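Local structure of transcriptional regulator (2GNP) at residues A154-G159 / E189-F194. The protein probably regulates transcription in Streptococcus pneumoniae, through a putative sugar-binding domain of the NADP-Rossmann clan, though its function is not established. Numbering follows the deposited sequence.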
loop_
_atom_site.group_PDB
_atom_site.type_symbol
_atom_site.label_atom_id
_atom_site.label_comp_id
_atom_site.label_asym_id
_atom_site.label_seq_id
_atom_site.Cartn_x
_atom_site.Cartn_y
_atom_site.Cartn_z
ATOM N N ALA A 154 1.215 -6.078 6.771
ATOM C CA ALA A 154 1.227 -5.730 5.317
ATOM C C ALA A 154 1.918 -4.381 5.237
ATOM O O ALA A 154 1.690 -3.540 6.097
ATOM C CB ALA A 154 -0.158 -5.598 4.805
ATOM N N VAL A 155 2.688 -4.172 4.176
ATOM C CA VAL A 155 3.363 -2.882 3.888
ATOM C C VAL A 155 2.943 -2.493 2.500
ATOM O O VAL A 155 3.262 -3.211 1.581
ATOM C CB VAL A 155 4.900 -2.985 4.001
ATOM C CG1 VAL A 155 5.566 -1.553 4.019
ATOM C CG2 VAL A 155 5.258 -3.748 5.346
ATOM N N VAL A 156 2.306 -1.317 2.368
ATOM C CA VAL A 156 1.681 -0.955 1.080
ATOM C C VAL A 156 1.864 0.561 0.780
ATOM O O VAL A 156 1.997 1.404 1.689
ATOM C CB VAL A 156 0.161 -1.275 1.073
ATOM C CG1 VAL A 156 -0.090 -2.753 1.364
ATOM C CG2 VAL A 156 -0.634 -0.337 2.031
ATOM N N GLY A 157 1.940 0.876 -0.494
ATOM C CA GLY A 157 1.762 2.266 -0.950
ATOM C C GLY A 157 0.275 2.457 -1.316
ATOM O O GLY A 157 -0.526 1.502 -1.283
ATOM N N ILE A 158 -0.089 3.682 -1.681
ATOM C CA ILE A 158 -1.470 4.005 -2.106
ATOM C C ILE A 158 -1.310 4.776 -3.400
ATOM O O ILE A 158 -0.564 5.781 -3.448
ATOM C CB ILE A 158 -2.230 4.872 -1.053
ATOM C CG1 ILE A 158 -2.492 4.047 0.243
ATOM C CG2 ILE A 158 -3.568 5.419 -1.669
ATOM C CD1 ILE A 158 -2.971 4.921 1.464
ATOM N N GLY A 159 -1.999 4.315 -4.453
ATOM C CA GLY A 159 -1.943 5.014 -5.753
ATOM C C GLY A 159 -3.162 5.913 -5.965
ATOM O O GLY A 159 -4.207 5.735 -5.329
ATOM N N GLU A 189 -6.014 3.458 -5.768
ATOM C CA GLU A 189 -5.821 1.989 -5.613
ATOM C C GLU A 189 -4.900 1.638 -4.479
ATOM O O GLU A 189 -4.056 2.443 -4.071
ATOM C CB GLU A 189 -5.429 1.233 -6.869
ATOM C CG GLU A 189 -3.998 1.298 -7.420
ATOM C CD GLU A 189 -2.759 0.866 -6.570
ATOM O OE1 GLU A 189 -2.603 -0.189 -5.852
ATOM O OE2 GLU A 189 -1.792 1.691 -6.630
ATOM N N ILE A 190 -5.141 0.441 -3.950
ATOM C CA ILE A 190 -4.285 -0.140 -2.917
ATOM C C ILE A 190 -4.223 -1.617 -3.228
ATOM O O ILE A 190 -5.234 -2.242 -3.542
ATOM C CB ILE A 190 -4.862 0.206 -1.501
ATOM C CG1 ILE A 190 -3.854 -0.105 -0.377
ATOM C CG2 ILE A 190 -6.286 -0.485 -1.228
ATOM C CD1 ILE A 190 -4.318 0.470 1.030
ATOM N N CYS A 191 -3.020 -2.210 -3.171
ATOM C CA CYS A 191 -2.844 -3.615 -3.551
ATOM C C CYS A 191 -3.454 -3.920 -4.939
ATOM O O CYS A 191 -3.958 -5.002 -5.155
ATOM C CB CYS A 191 -3.420 -4.566 -2.521
ATOM S SG CYS A 191 -2.477 -4.476 -0.968
ATOM N N CYS A 192 -3.395 -2.936 -5.815
ATOM C CA CYS A 192 -3.861 -3.037 -7.185
ATOM C C CYS A 192 -5.378 -3.197 -7.322
ATOM O O CYS A 192 -5.861 -3.643 -8.373
ATOM C CB CYS A 192 -3.073 -4.178 -7.895
ATOM S SG CYS A 192 -1.278 -3.824 -7.926
ATOM N N ARG A 193 -6.110 -2.807 -6.289
ATOM C CA ARG A 193 -7.591 -2.762 -6.296
ATOM C C ARG A 193 -8.042 -1.337 -6.244
ATOM O O ARG A 193 -7.492 -0.535 -5.485
ATOM C CB ARG A 193 -8.208 -3.625 -5.227
ATOM C CG ARG A 193 -7.844 -5.113 -5.520
ATOM C CD ARG A 193 -8.359 -5.956 -4.364
ATOM N NE ARG A 193 -8.085 -7.386 -4.549
ATOM C CZ ARG A 193 -8.711 -8.155 -5.431
ATOM N NH1 ARG A 193 -9.671 -7.613 -6.224
ATOM N NH2 ARG A 193 -8.392 -9.461 -5.561
ATOM N N PHE A 194 -9.026 -1.041 -7.090
ATOM C CA PHE A 194 -9.455 0.330 -7.370
ATOM C C PHE A 194 -10.689 0.623 -6.578
ATOM O O PHE A 194 -11.628 -0.179 -6.585
ATOM C CB PHE A 194 -9.669 0.494 -8.894
ATOM C CG PHE A 194 -8.352 0.398 -9.654
ATOM C CD1 PHE A 194 -7.591 1.541 -9.834
ATOM C CD2 PHE A 194 -7.844 -0.833 -10.084
ATOM C CE1 PHE A 194 -6.368 1.475 -10.462
ATOM C CE2 PHE A 194 -6.562 -0.896 -10.705
ATOM C CZ PHE A 194 -5.860 0.264 -10.899
HETATM O O HOH W 1 -0.654 -0.706 -3.029
#
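The first arm of a beta hairpin pairs with the C-terminal end of a central strand of a Rossmann-like sheet where Gly159 meets Glu189, and the contact illustrates how water can continue a strand pairing once the backbones diverge. Strand 153-160 runs parallel to strands 60-63 and 223-227, but 188-190 is antiparallel to it and turns back into 193-195 through a type I' turn from Ile190 to Arg193. Gly159 and Glu189 form the hydrogen-bonded pair: Gly159 N reaches Glu189 O at 2.8 Å, and Glu189 N returns a 2.9 Å bond to Gly159 O. Toward Val156 and Cys191 the chains separate, and a water takes over, donating to Gly157 O at 2.8 Å and accepting from the turn amide Cys191 N. Apolar side chains also meet across this separation. With CG1 anti to its backbone N (chi1 -167°) and the chain extended beyond it, Ile190 carries CD1 across to Val156 CG2 at 3.9 Å and alongside Ile158 CG1, the two isoleucines lying side by side. Val156 turns its other methyl, CG1, to Cys191 SG at 3.8 Å. Leu215 and Leu218 of helix 215-218 pack on Ile190, while Ala226 of the adjoining strand touches Val156 and Ile158. On the Glu189 side, the absence of a side chain at Gly159 leaves room for a carboxylate: OE2 lies 3.4 Å from Gly159 CA. The glutamate chain bends at chi2 (58°), folding its carboxylate back toward the turn, where OE1 accepts a 2.9 Å hydrogen bond from Cys192 N on its anti side.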